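Local coordinates for Amuc_1102 (Akkermansia muciniphila, PDB 7DSZ), which is of unknown function but adopts an immunoglobulin-like fold related to archaeal type IV pilus proteins and probably takes part in a type IV pilus system, at residues Ser13-Leu26 with Gln137-Tyr151. Numbering follows the deposited sequence. Where two conformers were deposited one is given.
Sequences SNPRMQVRVSLEKL and QGVVVEYNGKIVATY
Val19 CG2 comes over one face of the Tyr143 ring near one end of this contact. It sits 3.8 Å from the centroid, 6° off the ring normal, in a CH-pi contact. Tyr143 CB points toward strand 18-23. CG lies anti to the backbone N (chi1 175°), which carries the ring on in that direction. CG and CD2 also lie against Val19 CB. All six ring carbons are within about 4.2 Å of Val19 CG2, and CE2 also nears Met17 O. Asn144 CG is offset toward the rim of the opposite face. At the tip, Tyr143 OH meets Met17 CE at 3.4 Å. The hydroxyl donates to a water, 2.7 Å from OH, that in turn donates to Asn14 O and Met17 O. A second water donates to OH and also bonds Ser13 OG, which pairs with Thr11 too.

Further along, a classic beta bulge opposite Val141 turns two successive CB atoms toward strand 18-23. Val148 packs on Val21, Ala149 on Val21 and Leu23. Val21 CG2 touches Val148 CG2 and Val141 CG1. Leu23 sends CD1 to Ala149 CB and to Tyr151 CB and N, and CD2 to Val141 CG2.

At the far end the backbone N of Leu26 lies 3.6 Å above the Tyr151 ring plane, over its centre. Leu26 CB packs 3.5 Å from Tyr151 CE2. Gln137 NE2 donates to Leu26 O at 3.0 Å, from above the carbonyl plane, and also to Tyr151 OH.

Strand 18-23 pairs with strand 50-63; hairpin 137-151 belongs to the other sheet of the immunoglobulin-like fold. Apolar side chains join them without direct backbone hydrogen bonds. Water links Val21 N to Val148 O, and another accepts from the like-charged Arg20 and Lys146. Gln137 gives the one direct hydrogen bond across.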
loop_
_atom_site.group_PDB
_atom_site.type_symbol
_atom_site.label_atom_id
_atom_site.label_comp_id
_atom_site.label_asym_id
_atom_site.label_seq_id
_atom_site.Cartn_x
_atom_site.Cartn_y
_atom_site.Cartn_z
ATOM N N SER C 13 -15.818 -22.383 4.897
ATOM C CA SER C 13 -16.305 -23.469 4.078
ATOM C C SER C 13 -16.238 -24.766 4.875
ATOM O O SER C 13 -15.985 -24.767 6.080
ATOM C CB SER C 13 -15.485 -23.531 2.793
ATOM O OG SER C 13 -14.145 -23.146 3.036
ATOM N N ASN C 14 -16.474 -25.870 4.187
ATOM C CA ASN C 14 -16.344 -27.187 4.790
ATOM C C ASN C 14 -14.936 -27.356 5.356
ATOM O O ASN C 14 -13.963 -27.318 4.589
ATOM C CB ASN C 14 -16.641 -28.247 3.733
ATOM C CG ASN C 14 -16.720 -29.646 4.307
ATOM O OD1 ASN C 14 -16.063 -29.966 5.296
ATOM N ND2 ASN C 14 -17.524 -30.494 3.676
ATOM N N PRO C 15 -14.774 -27.532 6.673
ATOM C CA PRO C 15 -13.420 -27.671 7.232
ATOM C C PRO C 15 -12.774 -29.004 6.913
ATOM O O PRO C 15 -11.553 -29.135 7.076
ATOM C CB PRO C 15 -13.647 -27.510 8.741
ATOM C CG PRO C 15 -15.048 -27.979 8.944
ATOM C CD PRO C 15 -15.806 -27.546 7.724
ATOM N N ARG C 16 -13.547 -29.990 6.470
ATOM C CA ARG C 16 -12.988 -31.251 6.014
ATOM C C ARG C 16 -12.557 -31.212 4.552
ATOM O O ARG C 16 -11.903 -32.153 4.093
ATOM C CB ARG C 16 -14.001 -32.386 6.219
ATOM C CG ARG C 16 -14.469 -32.590 7.667
ATOM C CD ARG C 16 -13.604 -33.596 8.426
ATOM N NE ARG C 16 -12.321 -33.029 8.842
ATOM C CZ ARG C 16 -11.348 -33.720 9.433
ATOM N NH1 ARG C 16 -11.504 -35.016 9.678
ATOM N NH2 ARG C 16 -10.214 -33.116 9.775
ATOM N N MET C 17 -12.898 -30.154 3.811
ATOM C CA MET C 17 -12.497 -30.083 2.408
ATOM C C MET C 17 -10.977 -30.087 2.283
ATOM O O MET C 17 -10.265 -29.453 3.068
ATOM C CB MET C 17 -13.080 -28.828 1.744
ATOM C CG MET C 17 -12.687 -28.648 0.275
ATOM S SD MET C 17 -13.332 -27.092 -0.424
ATOM C CE MET C 17 -12.695 -25.946 0.789
ATOM N N GLN C 18 -10.477 -30.843 1.312
ATOM C CA GLN C 18 -9.062 -30.875 1.001
ATOM C C GLN C 18 -8.870 -30.344 -0.407
ATOM O O GLN C 18 -9.781 -30.367 -1.236
ATOM C CB GLN C 18 -8.478 -32.288 1.133
ATOM C CG GLN C 18 -8.764 -32.923 2.484
ATOM C CD GLN C 18 -8.134 -34.300 2.615
ATOM O OE1 GLN C 18 -6.918 -34.434 2.712
ATOM N NE2 GLN C 18 -8.960 -35.323 2.593
ATOM N N VAL C 19 -7.661 -29.885 -0.677
ATOM C CA VAL C 19 -7.352 -29.134 -1.881
ATOM C C VAL C 19 -6.089 -29.708 -2.502
ATOM O O VAL C 19 -5.143 -30.061 -1.787
ATOM C CB VAL C 19 -7.189 -27.635 -1.524
ATOM C CG1 VAL C 19 -6.492 -26.880 -2.610
ATOM C CG2 VAL C 19 -8.557 -27.026 -1.204
ATOM N N ARG C 20 -6.075 -29.802 -3.827
ATOM C CA ARG C 20 -4.895 -30.176 -4.587
ATOM C C ARG C 20 -4.578 -29.101 -5.615
ATOM O O ARG C 20 -5.473 -28.600 -6.307
ATOM C CB ARG C 20 -5.085 -31.516 -5.288
ATOM C CG ARG C 20 -5.215 -32.668 -4.298
ATOM C CD ARG C 20 -3.905 -32.878 -3.546
ATOM N NE ARG C 20 -3.992 -33.932 -2.536
ATOM C CZ ARG C 20 -4.256 -33.730 -1.248
ATOM N NH1 ARG C 20 -4.466 -32.505 -0.772
ATOM N NH2 ARG C 20 -4.303 -34.765 -0.421
ATOM N N VAL C 21 -3.299 -28.761 -5.712
ATOM C CA VAL C 21 -2.826 -27.694 -6.583
ATOM C C VAL C 21 -1.859 -28.292 -7.596
ATOM O O VAL C 21 -0.862 -28.921 -7.221
ATOM C CB VAL C 21 -2.151 -26.573 -5.774
ATOM C CG1 VAL C 21 -1.602 -25.513 -6.706
ATOM C CG2 VAL C 21 -3.157 -25.960 -4.806
ATOM N N SER C 22 -2.165 -28.127 -8.874
ATOM C CA SER C 22 -1.287 -28.559 -9.951
ATOM C C SER C 22 -0.441 -27.366 -10.380
ATOM O O SER C 22 -0.959 -26.419 -10.973
ATOM C CB SER C 22 -2.090 -29.103 -11.128
ATOM O OG SER C 22 -1.224 -29.462 -12.188
ATOM N N LEU C 23 0.856 -27.409 -10.077
ATOM C CA LEU C 23 1.787 -26.350 -10.467
ATOM C C LEU C 23 2.470 -26.677 -11.784
ATOM O O LEU C 23 2.780 -27.834 -12.064
ATOM C CB LEU C 23 2.867 -26.154 -9.399
ATOM C CG LEU C 23 2.437 -25.693 -8.016
ATOM C CD1 LEU C 23 3.639 -25.738 -7.076
ATOM C CD2 LEU C 23 1.872 -24.263 -8.091
ATOM N N GLU C 24 2.711 -25.647 -12.590
ATOM C CA GLU C 24 3.644 -25.781 -13.693
ATOM C C GLU C 24 4.982 -25.237 -13.200
ATOM O O GLU C 24 5.319 -25.437 -12.037
ATOM C CB GLU C 24 3.122 -25.075 -14.948
ATOM C CG GLU C 24 1.703 -25.550 -15.369
ATOM C CD GLU C 24 1.614 -27.058 -15.617
ATOM O OE1 GLU C 24 2.605 -27.647 -16.103
ATOM O OE2 GLU C 24 0.549 -27.655 -15.322
ATOM N N LYS C 25 5.768 -24.593 -14.045
ATOM C CA LYS C 25 7.078 -24.126 -13.608
ATOM C C LYS C 25 7.057 -22.622 -13.371
ATOM O O LYS C 25 6.327 -21.887 -14.037
ATOM C CB LYS C 25 8.149 -24.464 -14.646
ATOM C CG LYS C 25 8.249 -25.960 -14.951
ATOM C CD LYS C 25 9.400 -26.220 -15.906
ATOM C CE LYS C 25 9.622 -27.701 -16.132
ATOM N NZ LYS C 25 10.803 -27.887 -17.028
ATOM N N LEU C 26 7.882 -22.173 -12.424
ATOM C CA LEU C 26 8.157 -20.742 -12.279
ATOM C C LEU C 26 9.056 -20.278 -13.420
ATOM O O LEU C 26 10.150 -20.821 -13.614
ATOM C CB LEU C 26 8.835 -20.459 -10.937
ATOM C CG LEU C 26 8.906 -18.980 -10.558
ATOM C CD1 LEU C 26 7.514 -18.390 -10.262
ATOM C CD2 LEU C 26 9.817 -18.799 -9.365
ATOM N N GLN C 137 15.327 -21.767 -7.847
ATOM C CA GLN C 137 13.947 -21.320 -7.672
ATOM C C GLN C 137 13.148 -22.394 -6.947
ATOM O O GLN C 137 13.381 -23.592 -7.125
ATOM C CB GLN C 137 13.233 -21.039 -9.008
ATOM C CG GLN C 137 13.937 -20.044 -9.884
ATOM C CD GLN C 137 13.150 -19.686 -11.132
ATOM O OE1 GLN C 137 13.197 -18.547 -11.595
ATOM N NE2 GLN C 137 12.452 -20.667 -11.704
ATOM N N GLY C 138 12.177 -21.960 -6.151
ATOM C CA GLY C 138 11.250 -22.892 -5.539
ATOM C C GLY C 138 9.952 -22.200 -5.193
ATOM O O GLY C 138 9.933 -21.003 -4.881
ATOM N N VAL C 139 8.856 -22.955 -5.258
ATOM C CA VAL C 139 7.541 -22.472 -4.854
ATOM C C VAL C 139 6.866 -23.551 -4.025
ATOM O O VAL C 139 6.762 -24.697 -4.469
ATOM C CB VAL C 139 6.659 -22.113 -6.065
ATOM C CG1 VAL C 139 5.273 -21.668 -5.596
ATOM C CG2 VAL C 139 7.331 -21.022 -6.914
ATOM N N VAL C 140 6.404 -23.189 -2.835
ATOM C CA VAL C 140 5.653 -24.084 -1.958
ATOM C C VAL C 140 4.271 -23.491 -1.737
ATOM O O VAL C 140 4.150 -22.318 -1.373
ATOM C CB VAL C 140 6.374 -24.295 -0.614
ATOM C CG1 VAL C 140 5.512 -25.162 0.329
ATOM C CG2 VAL C 140 7.750 -24.930 -0.842
ATOM N N VAL C 141 3.229 -24.296 -1.952
ATOM C CA VAL C 141 1.847 -23.844 -1.791
ATOM C C VAL C 141 1.251 -24.522 -0.570
ATOM O O VAL C 141 1.316 -25.752 -0.446
ATOM C CB VAL C 141 0.992 -24.157 -3.034
ATOM C CG1 VAL C 141 -0.423 -23.586 -2.846
ATOM C CG2 VAL C 141 1.647 -23.591 -4.292
ATOM N N GLU C 142 0.649 -23.732 0.316
ATOM C CA GLU C 142 -0.022 -24.260 1.494
ATOM C C GLU C 142 -1.512 -23.943 1.449
ATOM O O GLU C 142 -1.926 -22.870 0.982
ATOM C CB GLU C 142 0.590 -23.697 2.785
ATOM C CG GLU C 142 2.035 -24.111 2.994
ATOM C CD GLU C 142 2.642 -23.553 4.276
ATOM O OE1 GLU C 142 1.936 -22.843 5.017
ATOM O OE2 GLU C 142 3.834 -23.823 4.537
ATOM N N TYR C 143 -2.315 -24.891 1.924
ATOM C CA TYR C 143 -3.735 -24.679 2.157
ATOM C C TYR C 143 -4.023 -25.009 3.613
ATOM O O TYR C 143 -3.703 -26.109 4.076
ATOM C CB TYR C 143 -4.607 -25.538 1.230
ATOM C CG TYR C 143 -6.068 -25.384 1.577
ATOM C CD1 TYR C 143 -6.740 -24.205 1.286
ATOM C CD2 TYR C 143 -6.763 -26.388 2.244
ATOM C CE1 TYR C 143 -8.063 -24.035 1.618
ATOM C CE2 TYR C 143 -8.101 -26.224 2.586
ATOM C CZ TYR C 143 -8.742 -25.042 2.269
ATOM O OH TYR C 143 -10.068 -24.839 2.595
ATOM N N ASN C 144 -4.618 -24.056 4.331
ATOM C CA ASN C 144 -4.865 -24.198 5.770
ATOM C C ASN C 144 -3.616 -24.665 6.518
ATOM O O ASN C 144 -3.670 -25.550 7.374
ATOM C CB ASN C 144 -6.039 -25.141 6.033
ATOM C CG ASN C 144 -7.384 -24.455 5.870
ATOM O OD1 ASN C 144 -7.490 -23.230 5.978
ATOM N ND2 ASN C 144 -8.427 -25.245 5.623
ATOM N N GLY C 145 -2.473 -24.078 6.182
ATOM C CA GLY C 145 -1.252 -24.366 6.908
ATOM C C GLY C 145 -0.579 -25.679 6.584
ATOM O O GLY C 145 0.379 -26.044 7.271
ATOM N N LYS C 146 -1.037 -26.395 5.562
ATOM C CA LYS C 146 -0.449 -27.654 5.134
ATOM C C LYS C 146 0.068 -27.532 3.707
ATOM O O LYS C 146 -0.654 -27.067 2.822
ATOM C CB LYS C 146 -1.475 -28.791 5.202
ATOM C CG LYS C 146 -0.974 -30.070 4.553
ATOM C CD LYS C 146 -2.092 -31.053 4.205
ATOM C CE LYS C 146 -1.498 -32.345 3.650
ATOM N NZ LYS C 146 -2.541 -33.331 3.240
ATOM N N ILE C 147 1.294 -27.995 3.477
ATOM C CA ILE C 147 1.858 -27.991 2.134
ATOM C C ILE C 147 1.063 -28.941 1.250
ATOM O O ILE C 147 0.880 -30.121 1.582
ATOM C CB ILE C 147 3.341 -28.390 2.173
ATOM C CG1 ILE C 147 4.149 -27.362 2.970
ATOM C CG2 ILE C 147 3.890 -28.578 0.754
ATOM C CD1 ILE C 147 5.611 -27.758 3.144
ATOM N N VAL C 148 0.579 -28.433 0.123
ATOM C CA VAL C 148 -0.114 -29.272 -0.846
ATOM C C VAL C 148 0.609 -29.364 -2.186
ATOM O O VAL C 148 0.340 -30.303 -2.954
ATOM C CB VAL C 148 -1.573 -28.802 -1.049
ATOM C CG1 VAL C 148 -2.357 -28.939 0.259
ATOM C CG2 VAL C 148 -1.622 -27.365 -1.573
ATOM N N ALA C 149 1.547 -28.473 -2.502
ATOM C CA ALA C 149 2.242 -28.593 -3.777
ATOM C C ALA C 149 3.593 -27.908 -3.669
ATOM O O ALA C 149 3.760 -26.957 -2.903
ATOM C CB ALA C 149 1.430 -27.999 -4.943
ATOM N N THR C 150 4.551 -28.413 -4.441
ATOM C CA THR C 150 5.908 -27.885 -4.445
ATOM C C THR C 150 6.452 -27.883 -5.864
ATOM O O THR C 150 6.314 -28.872 -6.592
ATOM C CB THR C 150 6.833 -28.714 -3.539
ATOM O OG1 THR C 150 6.368 -28.643 -2.188
ATOM C CG2 THR C 150 8.254 -28.182 -3.603
ATOM N N TYR C 151 7.060 -26.770 -6.260
ATOM C CA TYR C 151 7.828 -26.681 -7.491
ATOM C C TYR C 151 9.278 -26.392 -7.119
ATOM O O TYR C 151 9.537 -25.631 -6.185
ATOM C CB TYR C 151 7.314 -25.574 -8.428
ATOM C CG TYR C 151 8.438 -25.021 -9.273
ATOM C CD1 TYR C 151 8.819 -25.644 -10.453
ATOM C CD2 TYR C 151 9.157 -23.892 -8.860
ATOM C CE1 TYR C 151 9.896 -25.156 -11.207
ATOM C CE2 TYR C 151 10.218 -23.403 -9.595
ATOM C CZ TYR C 151 10.593 -24.035 -10.758
ATOM O OH TYR C 151 11.650 -23.519 -11.475
HETATM O O HOH W 1 -11.978 -22.657 1.653
HETATM O O HOH W 2 -11.023 -26.773 4.249
HETATM O O HOH W 3 -4.830 -32.556 2.253
HETATM O O HOH W 4 -1.743 -30.842 -4.627
#